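Local atomic coordinates of Glucose/sorbosone dehydrogenases (Escherichia coli K12, PDB entry 2G8S), a protein that folds as a calcium-binding beta-propeller of the glucose/sorbosone dehydrogenase family, whose regular structure is mainly antiparallel beta-sheet. Residues 322-327 with 339-344; 192-197 with 230-235; 97-102 with 115-120. One frame throughout, in Å; residues are numbered along the deposited sequence. Where two conformers were deposited one is given.

Contact 1. Residues 322-327 with 339-344; sequences GQRIRD and LTDESS. With EDO (1,2-ethanediol), chain F.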
loop_
_atom_site.group_PDB
_atom_site.type_symbol
_atom_site.label_atom_id
_atom_site.label_comp_id
_atom_site.label_asym_id
_atom_site.label_seq_id
_atom_site.Cartn_x
_atom_site.Cartn_y
_atom_site.Cartn_z
ATOM N N GLY A 322 -16.761 4.002 13.720
ATOM C CA GLY A 322 -15.867 5.045 14.218
ATOM C C GLY A 322 -14.394 4.693 14.268
ATOM O O GLY A 322 -13.639 5.323 15.017
ATOM N N GLN A 323 -13.973 3.711 13.463
ATOM C CA GLN A 323 -12.586 3.252 13.455
ATOM C C GLN A 323 -11.848 3.684 12.195
ATOM O O GLN A 323 -12.375 3.557 11.081
ATOM C CB GLN A 323 -12.521 1.726 13.577
ATOM C CG GLN A 323 -13.321 1.160 14.746
ATOM C CD GLN A 323 -12.854 1.678 16.101
ATOM O OE1 GLN A 323 -11.730 1.400 16.537
ATOM N NE2 GLN A 323 -13.716 2.436 16.775
ATOM N N ARG A 324 -10.625 4.178 12.379
ATOM C CA ARG A 324 -9.742 4.466 11.245
ATOM C C ARG A 324 -9.498 3.173 10.477
ATOM O O ARG A 324 -9.231 2.143 11.083
ATOM C CB ARG A 324 -8.400 5.016 11.739
ATOM C CG ARG A 324 -8.482 6.298 12.560
ATOM C CD ARG A 324 -7.172 6.576 13.316
ATOM N NE ARG A 324 -5.972 6.510 12.479
ATOM C CZ ARG A 324 -5.552 7.491 11.675
ATOM N NH1 ARG A 324 -6.242 8.623 11.575
ATOM N NH2 ARG A 324 -4.446 7.336 10.957
ATOM N N ILE A 325 -9.580 3.221 9.147
ATOM C CA ILE A 325 -9.398 2.013 8.343
ATOM C C ILE A 325 -8.034 2.018 7.656
ATOM O O ILE A 325 -7.713 2.941 6.906
ATOM C CB ILE A 325 -10.524 1.834 7.302
ATOM C CG1 ILE A 325 -11.908 1.845 7.970
ATOM C CG2 ILE A 325 -10.296 0.565 6.484
ATOM C CD1 ILE A 325 -12.103 0.772 9.058
ATOM N N ARG A 326 -7.261 0.962 7.903
ATOM C CA ARG A 326 -5.901 0.851 7.390
ATOM C C ARG A 326 -5.795 0.004 6.116
ATOM O O ARG A 326 -5.105 0.395 5.169
ATOM C CB ARG A 326 -4.976 0.296 8.488
ATOM C CG ARG A 326 -3.604 -0.215 8.020
ATOM C CD ARG A 326 -2.779 0.824 7.240
ATOM N NE ARG A 326 -2.385 1.950 8.071
ATOM C CZ ARG A 326 -1.886 3.089 7.589
ATOM N NH1 ARG A 326 -1.756 3.269 6.281
ATOM N NH2 ARG A 326 -1.547 4.056 8.419
ATOM N N ASP A 327 -6.445 -1.159 6.088
ATOM C CA ASP A 327 -6.284 -2.060 4.936
ATOM C C ASP A 327 -7.603 -2.725 4.613
ATOM O O ASP A 327 -8.447 -2.922 5.495
ATOM C CB ASP A 327 -5.190 -3.125 5.176
ATOM C CG ASP A 327 -4.536 -3.612 3.875
ATOM O OD1 ASP A 327 -4.886 -3.125 2.773
ATOM O OD2 ASP A 327 -3.644 -4.484 3.957
ATOM N N LEU A 339 -8.639 -4.191 8.112
ATOM C CA LEU A 339 -7.798 -3.924 9.289
ATOM C C LEU A 339 -7.957 -2.470 9.684
ATOM O O LEU A 339 -7.928 -1.576 8.824
ATOM C CB LEU A 339 -6.317 -4.185 8.976
ATOM C CG LEU A 339 -5.889 -5.641 8.787
ATOM C CD1 LEU A 339 -4.490 -5.669 8.212
ATOM C CD2 LEU A 339 -5.966 -6.444 10.104
ATOM N N THR A 340 -8.146 -2.226 10.979
ATOM C CA THR A 340 -8.305 -0.863 11.465
ATOM C C THR A 340 -6.994 -0.309 12.030
ATOM O O THR A 340 -6.161 -1.069 12.540
ATOM C CB THR A 340 -9.421 -0.756 12.515
ATOM O OG1 THR A 340 -9.016 -1.406 13.724
ATOM C CG2 THR A 340 -10.698 -1.390 11.992
ATOM N N ASP A 341 -6.828 1.014 11.932
ATOM C CA ASP A 341 -5.586 1.699 12.309
ATOM C C ASP A 341 -5.720 2.286 13.706
ATOM O O ASP A 341 -5.813 3.512 13.875
ATOM C CB ASP A 341 -5.250 2.808 11.306
ATOM C CG ASP A 341 -3.882 3.414 11.557
ATOM O OD1 ASP A 341 -2.904 2.645 11.641
ATOM O OD2 ASP A 341 -3.773 4.654 11.680
ATOM N N GLU A 342 -5.726 1.399 14.700
ATOM C CA GLU A 342 -5.966 1.783 16.091
ATOM C C GLU A 342 -5.029 1.018 17.042
ATOM O O GLU A 342 -4.482 -0.027 16.674
ATOM C CB GLU A 342 -7.433 1.516 16.464
ATOM C CG GLU A 342 -8.495 2.158 15.549
ATOM C CD GLU A 342 -8.657 3.663 15.722
ATOM O OE1 GLU A 342 -8.012 4.256 16.620
ATOM O OE2 GLU A 342 -9.442 4.261 14.949
ATOM N N SER A 343 -4.831 1.562 18.247
ATOM C CA SER A 343 -4.056 0.890 19.289
ATOM C C SER A 343 -4.718 -0.428 19.668
ATOM O O SER A 343 -4.042 -1.438 19.894
ATOM C CB SER A 343 -3.941 1.788 20.524
ATOM O OG SER A 343 -3.280 2.992 20.192
ATOM N N SER A 344 -6.050 -0.396 19.746
ATOM C CA SER A 344 -6.837 -1.609 19.925
ATOM C C SER A 344 -7.581 -1.895 18.618
ATOM O O SER A 344 -8.820 -1.834 18.534
ATOM C CB SER A 344 -7.780 -1.501 21.129
ATOM O OG SER A 344 -8.136 -2.793 21.596
HETATM C C1 EDO F . -1.455 -0.403 3.884
HETATM O O1 EDO F . -2.597 -1.197 4.189
HETATM C C2 EDO F . -1.846 0.811 3.052
HETATM O O2 EDO F . -2.807 1.577 3.791
HETATM O O HOH W 1 -11.051 6.211 15.975
HETATM O O HOH W 2 -10.702 -0.957 15.702
HETATM O O HOH W 3 -1.084 4.240 10.803
#
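Arg-324 wraps round Asp-341 and Glu-342, and nearly every atom of its side chain has a partner there. Its CB and CG lie against OE2 of Glu-342, the nearer of them, CG, at 3.3 Å; CD rests on the carbonyl O of Asp-341. A bend at chi3 (50°) then brings the guanidinium edge to Asp-341, where NE and NH2 grip the same carboxylate oxygen side-on. The NH2 to OD2 distance is 2.9 Å, and OD2 lies in the guanidinium plane, although the carboxylate itself is turned 51° from it. OD1, the other oxygen, faces Arg-326 in a longer salt bridge, with NE 3.7 Å away, so one acid lies between two arginines, an environment that should favour its ionised form. Glu-342 OE2 also accepts the backbone N-H of Arg-324, on its anti side, at 2.8 Å, and a water joins the same oxygen to Gly-322 O.

Deeper in, Thr-340 CG2 packs on Ile-325 CD1, while its hydroxyl bonds to the backbone N of Glu-346. Leu-339 O accepts from both Arg-326 N (2.8 Å) and Asp-327 N (3.1 Å), and Leu-339 N returns a bond to Asp-327 O. Two consecutive residues opposite one make a classic beta bulge, here in the hairpin of strands 325-330 and 336-340, part of a four-stranded antiparallel propeller blade.

Contact 2. Residues 192-197 with 230-235; sequences WSYGIR and GKNYGW. With CA (calcium ion), chain C.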
loop_
_atom_site.group_PDB
_atom_site.type_symbol
_atom_site.label_atom_id
_atom_site.label_comp_id
_atom_site.label_asym_id
_atom_site.label_seq_id
_atom_site.Cartn_x
_atom_site.Cartn_y
_atom_site.Cartn_z
ATOM N N TRP A 192 9.878 3.266 -12.133
ATOM C CA TRP A 192 8.851 3.055 -13.144
ATOM C C TRP A 192 8.076 4.349 -13.400
ATOM O O TRP A 192 7.955 4.784 -14.535
ATOM C CB TRP A 192 7.895 1.955 -12.683
ATOM C CG TRP A 192 6.984 1.421 -13.748
ATOM C CD1 TRP A 192 5.619 1.564 -13.826
ATOM C CD2 TRP A 192 7.368 0.625 -14.876
ATOM N NE1 TRP A 192 5.135 0.904 -14.933
ATOM C CE2 TRP A 192 6.185 0.317 -15.595
ATOM C CE3 TRP A 192 8.597 0.144 -15.349
ATOM C CZ2 TRP A 192 6.201 -0.457 -16.765
ATOM C CZ3 TRP A 192 8.612 -0.623 -16.507
ATOM C CH2 TRP A 192 7.422 -0.913 -17.205
ATOM N N SER A 193 7.563 4.960 -12.330
ATOM C CA SER A 193 6.832 6.231 -12.423
ATOM C C SER A 193 7.317 7.153 -11.321
ATOM O O SER A 193 7.874 6.695 -10.317
ATOM C CB SER A 193 5.317 6.023 -12.262
ATOM O OG SER A 193 4.806 5.008 -13.123
ATOM N N TYR A 194 7.083 8.453 -11.489
ATOM C CA TYR A 194 7.514 9.419 -10.486
ATOM C C TYR A 194 6.462 10.493 -10.251
ATOM O O TYR A 194 5.406 10.459 -10.871
ATOM C CB TYR A 194 8.896 9.997 -10.841
ATOM C CG TYR A 194 9.010 10.800 -12.123
ATOM C CD1 TYR A 194 9.225 12.180 -12.072
ATOM C CD2 TYR A 194 8.984 10.182 -13.373
ATOM C CE1 TYR A 194 9.359 12.935 -13.235
ATOM C CE2 TYR A 194 9.122 10.934 -14.553
ATOM C CZ TYR A 194 9.308 12.309 -14.468
ATOM O OH TYR A 194 9.451 13.043 -15.623
ATOM N N GLY A 195 6.732 11.419 -9.336
ATOM C CA GLY A 195 5.768 12.484 -9.037
ATOM C C GLY A 195 4.590 12.017 -8.205
ATOM O O GLY A 195 3.445 12.418 -8.439
ATOM N N ILE A 196 4.879 11.157 -7.236
ATOM C CA ILE A 196 3.847 10.753 -6.286
ATOM C C ILE A 196 4.257 11.230 -4.897
ATOM O O ILE A 196 5.443 11.454 -4.615
ATOM C CB ILE A 196 3.498 9.233 -6.364
ATOM C CG1 ILE A 196 4.685 8.380 -5.943
ATOM C CG2 ILE A 196 2.995 8.847 -7.780
ATOM C CD1 ILE A 196 4.385 6.894 -5.871
ATOM N N ARG A 197 3.255 11.471 -4.051
ATOM C CA ARG A 197 3.460 12.079 -2.733
ATOM C C ARG A 197 3.648 11.012 -1.659
ATOM O O ARG A 197 4.771 10.722 -1.262
ATOM C CB ARG A 197 2.294 13.024 -2.387
ATOM C CG ARG A 197 2.488 13.811 -1.105
ATOM C CD ARG A 197 1.319 14.769 -0.855
ATOM N NE ARG A 197 1.451 15.471 0.422
ATOM C CZ ARG A 197 1.011 14.997 1.585
ATOM N NH1 ARG A 197 0.410 13.806 1.640
ATOM N NH2 ARG A 197 1.171 15.711 2.700
ATOM N N GLY A 230 7.399 5.261 -17.095
ATOM C CA GLY A 230 8.172 6.476 -17.315
ATOM C C GLY A 230 7.429 7.778 -17.115
ATOM O O GLY A 230 7.962 8.849 -17.409
ATOM N N LYS A 231 6.203 7.710 -16.603
ATOM C CA LYS A 231 5.354 8.907 -16.536
ATOM C C LYS A 231 5.432 9.625 -15.188
ATOM O O LYS A 231 5.746 9.018 -14.159
ATOM C CB LYS A 231 3.902 8.553 -16.880
ATOM C CG LYS A 231 3.694 8.009 -18.304
ATOM C CD LYS A 231 3.181 9.073 -19.252
ATOM C CE LYS A 231 2.900 8.502 -20.638
ATOM N NZ LYS A 231 1.636 7.700 -20.717
ATOM N N ASN A 232 5.135 10.924 -15.228
ATOM C CA ASN A 232 5.206 11.848 -14.108
ATOM C C ASN A 232 3.790 12.149 -13.621
ATOM O O ASN A 232 3.000 12.724 -14.360
ATOM C CB ASN A 232 5.868 13.133 -14.639
ATOM C CG ASN A 232 6.139 14.170 -13.564
ATOM O OD1 ASN A 232 5.630 14.099 -12.450
ATOM N ND2 ASN A 232 6.958 15.166 -13.914
ATOM N N TYR A 233 3.491 11.774 -12.383
ATOM C CA TYR A 233 2.166 12.004 -11.780
ATOM C C TYR A 233 2.051 13.351 -11.063
ATOM O O TYR A 233 1.050 13.658 -10.418
ATOM C CB TYR A 233 1.695 10.746 -10.979
ATOM C CG TYR A 233 1.444 9.707 -12.024
ATOM C CD1 TYR A 233 0.209 9.615 -12.649
ATOM C CD2 TYR A 233 2.506 8.949 -12.538
ATOM C CE1 TYR A 233 0.008 8.749 -13.711
ATOM C CE2 TYR A 233 2.314 8.080 -13.605
ATOM C CZ TYR A 233 1.068 7.988 -14.189
ATOM O OH TYR A 233 0.889 7.151 -15.267
ATOM N N GLY A 234 3.078 14.177 -11.236
ATOM C CA GLY A 234 2.939 15.606 -10.977
ATOM C C GLY A 234 3.427 16.176 -9.665
ATOM O O GLY A 234 3.816 17.336 -9.618
ATOM N N TRP A 235 3.416 15.386 -8.591
ATOM C CA TRP A 235 3.710 15.942 -7.271
ATOM C C TRP A 235 5.165 16.426 -7.195
ATOM O O TRP A 235 6.066 15.687 -7.589
ATOM C CB TRP A 235 3.429 14.908 -6.184
ATOM C CG TRP A 235 3.778 15.391 -4.823
ATOM C CD1 TRP A 235 4.877 15.040 -4.071
ATOM C CD2 TRP A 235 3.044 16.341 -4.040
ATOM N NE1 TRP A 235 4.862 15.707 -2.869
ATOM C CE2 TRP A 235 3.750 16.515 -2.822
ATOM C CE3 TRP A 235 1.858 17.063 -4.251
ATOM C CZ2 TRP A 235 3.302 17.378 -1.815
ATOM C CZ3 TRP A 235 1.407 17.921 -3.252
ATOM C CH2 TRP A 235 2.132 18.077 -2.047
HETATM CA CA CA C . -0.896 13.597 -9.008
HETATM O O HOH W 4 7.549 15.365 -16.954
HETATM O O HOH W 5 0.620 12.094 -7.935
HETATM O O HOH W 6 0.063 15.208 -7.571
HETATM O O HOH W 7 -1.569 15.498 -10.219
HETATM O O HOH W 8 -1.775 12.255 -10.885
#
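Arg-197 lays its extended chain across the indole of Trp-235, a tightly packed part of the contact. CD sits over the six-membered ring in a CH-pi contact, 3.5 Å from the centroid and 16° off the normal, with CG close to CE2 and NE1. The guanidinium stands nearly upright on the indole, its plane turned 86°, and is held beyond it by His-216 O; Trp-235 NE1 is bonded to Glu-149. Close packing continues at Gly-195, where a CB would run into Asn-232 OD1 and the backbone N of Gly-234 and Tyr-233. Its carbonyl O accepts Trp-235 N at 3.0 Å and also one of the four waters on the calcium, the water-bearing side of the contact. Tyr-233 O binds the metal directly at 2.4 Å, while its N-H gives an almost straight bond to Tyr-194 O (2.8 Å). Asn-232 OD1 accepts from Gly-234 N, an Asx turn that spans Tyr-233.

Toward the other end the contact is looser. Tyr-194, with CG between the backbone N and the carbonyl carbon (chi1 63°), folds its ring over Asn-232 CB, 3.9 Å from the centroid. A water bound to Asn-232 ND2 lies 3.3 Å from the phenol OH. Gly-230 N bonds to Trp-192 O at 2.7 Å, and the Tyr-194 ring edge faces Gly-230 O. Strand 191-194 is an edge strand, bonded on one side to strand 165-170; the loop between strands 222-225 and 265-267 runs alongside it in the same direction, and Glu-223 from the first of these completes the protein ligands of the calcium.

Contact 3. Residues 97-102 with 115-120; sequences GTAVGY and FRTVFR. With PO4 (phosphate ion), chain D.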
loop_
_atom_site.group_PDB
_atom_site.type_symbol
_atom_site.label_atom_id
_atom_site.label_comp_id
_atom_site.label_asym_id
_atom_site.label_seq_id
_atom_site.Cartn_x
_atom_site.Cartn_y
_atom_site.Cartn_z
ATOM N N GLY A 97 14.250 5.418 5.705
ATOM C CA GLY A 97 13.739 5.184 4.369
ATOM C C GLY A 97 13.132 3.795 4.339
ATOM O O GLY A 97 13.349 2.985 5.243
ATOM N N THR A 98 12.360 3.521 3.298
ATOM C CA THR A 98 11.711 2.228 3.139
ATOM C C THR A 98 12.713 1.172 2.672
ATOM O O THR A 98 13.621 1.467 1.888
ATOM C CB THR A 98 10.562 2.373 2.138
ATOM O OG1 THR A 98 9.698 3.414 2.607
ATOM C CG2 THR A 98 9.760 1.071 1.993
ATOM N N ALA A 99 12.542 -0.047 3.175
ATOM C CA ALA A 99 13.380 -1.182 2.811
ATOM C C ALA A 99 12.472 -2.357 2.511
ATOM O O ALA A 99 11.389 -2.472 3.083
ATOM C CB ALA A 99 14.341 -1.527 3.939
ATOM N N VAL A 100 12.933 -3.237 1.625
ATOM C CA VAL A 100 12.110 -4.332 1.114
ATOM C C VAL A 100 12.960 -5.585 1.017
ATOM O O VAL A 100 14.075 -5.542 0.492
ATOM C CB VAL A 100 11.542 -3.996 -0.286
ATOM C CG1 VAL A 100 10.737 -5.176 -0.859
ATOM C CG2 VAL A 100 10.671 -2.730 -0.233
ATOM N N GLY A 101 12.425 -6.693 1.518
ATOM C CA GLY A 101 13.159 -7.959 1.460
ATOM C C GLY A 101 12.238 -9.153 1.480
ATOM O O GLY A 101 11.014 -9.012 1.517
ATOM N N TYR A 102 12.836 -10.338 1.466
ATOM C CA TYR A 102 12.060 -11.565 1.516
ATOM C C TYR A 102 12.771 -12.653 2.295
ATOM O O TYR A 102 13.992 -12.625 2.444
ATOM C CB TYR A 102 11.720 -12.075 0.113
ATOM C CG TYR A 102 12.899 -12.537 -0.723
ATOM C CD1 TYR A 102 13.457 -13.810 -0.562
ATOM C CD2 TYR A 102 13.433 -11.713 -1.704
ATOM C CE1 TYR A 102 14.536 -14.234 -1.365
ATOM C CE2 TYR A 102 14.511 -12.126 -2.508
ATOM C CZ TYR A 102 15.055 -13.387 -2.326
ATOM O OH TYR A 102 16.114 -13.800 -3.105
ATOM N N PHE A 115 15.834 -14.322 5.938
ATOM C CA PHE A 115 15.385 -13.021 5.433
ATOM C C PHE A 115 16.562 -12.196 4.923
ATOM O O PHE A 115 17.618 -12.158 5.558
ATOM C CB PHE A 115 14.629 -12.215 6.492
ATOM C CG PHE A 115 13.967 -10.991 5.936
ATOM C CD1 PHE A 115 12.699 -11.076 5.369
ATOM C CD2 PHE A 115 14.613 -9.760 5.962
ATOM C CE1 PHE A 115 12.084 -9.949 4.844
ATOM C CE2 PHE A 115 14.013 -8.636 5.433
ATOM C CZ PHE A 115 12.737 -8.732 4.874
ATOM N N ARG A 116 16.371 -11.547 3.777
ATOM C CA ARG A 116 17.384 -10.656 3.199
ATOM C C ARG A 116 16.733 -9.389 2.649
ATOM O O ARG A 116 15.660 -9.454 2.060
ATOM C CB ARG A 116 18.170 -11.372 2.091
ATOM C CG ARG A 116 17.329 -11.815 0.891
ATOM C CD ARG A 116 18.139 -12.668 -0.072
ATOM N NE ARG A 116 19.240 -11.910 -0.655
ATOM C CZ ARG A 116 19.379 -11.644 -1.949
ATOM N NH1 ARG A 116 18.490 -12.089 -2.830
ATOM N NH2 ARG A 116 20.422 -10.937 -2.360
ATOM N N THR A 117 17.390 -8.252 2.839
ATOM C CA THR A 117 16.890 -6.998 2.300
ATOM C C THR A 117 17.494 -6.808 0.911
ATOM O O THR A 117 18.724 -6.777 0.739
ATOM C CB THR A 117 17.208 -5.829 3.247
ATOM O OG1 THR A 117 16.556 -6.060 4.504
ATOM C CG2 THR A 117 16.721 -4.502 2.667
ATOM N N VAL A 118 16.622 -6.700 -0.087
ATOM C CA VAL A 118 17.066 -6.622 -1.472
ATOM C C VAL A 118 16.927 -5.248 -2.121
ATOM O O VAL A 118 17.502 -5.011 -3.171
ATOM C CB VAL A 118 16.390 -7.696 -2.373
ATOM C CG1 VAL A 118 16.587 -9.074 -1.801
ATOM C CG2 VAL A 118 14.907 -7.402 -2.570
ATOM N N PHE A 119 16.145 -4.364 -1.503
ATOM C CA PHE A 119 15.925 -3.040 -2.063
ATOM C C PHE A 119 15.772 -2.019 -0.956
ATOM O O PHE A 119 15.086 -2.260 0.043
ATOM C CB PHE A 119 14.687 -3.002 -2.973
ATOM C CG PHE A 119 14.289 -1.603 -3.363
ATOM C CD1 PHE A 119 14.940 -0.946 -4.399
ATOM C CD2 PHE A 119 13.305 -0.921 -2.650
ATOM C CE1 PHE A 119 14.602 0.366 -4.738
ATOM C CE2 PHE A 119 12.965 0.376 -2.983
ATOM C CZ PHE A 119 13.617 1.025 -4.025
ATOM N N ARG A 120 16.425 -0.874 -1.143
ATOM C CA ARG A 120 16.301 0.244 -0.210
ATOM C C ARG A 120 16.050 1.563 -0.913
ATOM O O ARG A 120 16.723 1.909 -1.886
ATOM C CB ARG A 120 17.564 0.388 0.638
ATOM C CG ARG A 120 17.698 -0.663 1.691
ATOM C CD ARG A 120 19.037 -0.532 2.397
ATOM N NE ARG A 120 19.072 -1.347 3.604
ATOM C CZ ARG A 120 19.563 -2.581 3.677
ATOM N NH1 ARG A 120 20.071 -3.186 2.601
ATOM N NH2 ARG A 120 19.527 -3.216 4.837
HETATM P P PO4 D . 20.208 -3.174 -0.991
HETATM O O1 PO4 D . 20.551 -4.652 -0.911
HETATM O O2 PO4 D . 21.053 -2.373 -0.041
HETATM O O3 PO4 D . 20.439 -2.668 -2.393
HETATM O O4 PO4 D . 18.770 -2.989 -0.592
#
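Tyr-102 and Arg-116 run side by side from neighbouring strands and point the same way. Arg-116 CG lies over the centre of the tyrosine ring, 4.3 Å from the centroid, as a CH-pi contact. A bend at chi3 (-64°) then carries the guanidinium past the end of the ring, its plane turned 87° from the phenol, and leaves NH1 2.9 Å from the tyrosine OH. Val-118 CG1 fills the angle between the two, 3.8 Å from Tyr-102 CE2 and against one face of the guanidinium. Arg-82 makes a cation-pi contact with the same tyrosine.

Phe-115 reaches across to the opposite strand with CG anti to its backbone N (chi1 -170°). Its ring packs against the backbone of Gly-101 and Tyr-102, CZ being 3.5 Å from Gly-101 CA. The absence of a side chain at Gly-101 makes room for this ring and for Arg-116 O; a CB would collide with both. Further along, Val-100 CG2 meets the edge of the Phe-119 ring at CD2, 4.0 Å away, and the ring also packs on Ile-145, Leu-147 and Val-167 of strands 142-147 and 165-170 in another sheet. Arg-120 is extended, with Thr-117 CG2 over the centre of its guanidinium. Its NE forms a salt bridge with Glu-89, and NH1 bonds to a phosphate ion, O2 at 2.9 Å, that probably came from the crystallisation liquor.

Val-100 O accepts from both Val-118 N and Phe-119 N (2.9 and 3.1 Å), whereas Val-100 N donates to Phe-119 O. This is a classic beta bulge in an antiparallel pair, which shifts the register by one residue within a propeller blade.

Three different sheets of one beta-propeller chain carry the contacts, and none touches another. Contacts 1 and 2 lie on opposite sides of the chain's centre, their own centres about 29 Å apart; the centre of contact 3 is about 26 Å from that of contact 1 and about 22 Å from that of contact 2. Contacts 2 and 3 come closest, about 9 Å at their nearest atoms. Contacts 1 and 3 both pair antiparallel strands through a classic bulge, whereas contact 2 joins an edge strand to a loop and alone includes a calcium ligand. Strands 142-147 and 165-170 link contacts 2 and 3: Phe-119 packs on both, and the latter pairs with strand 191-194.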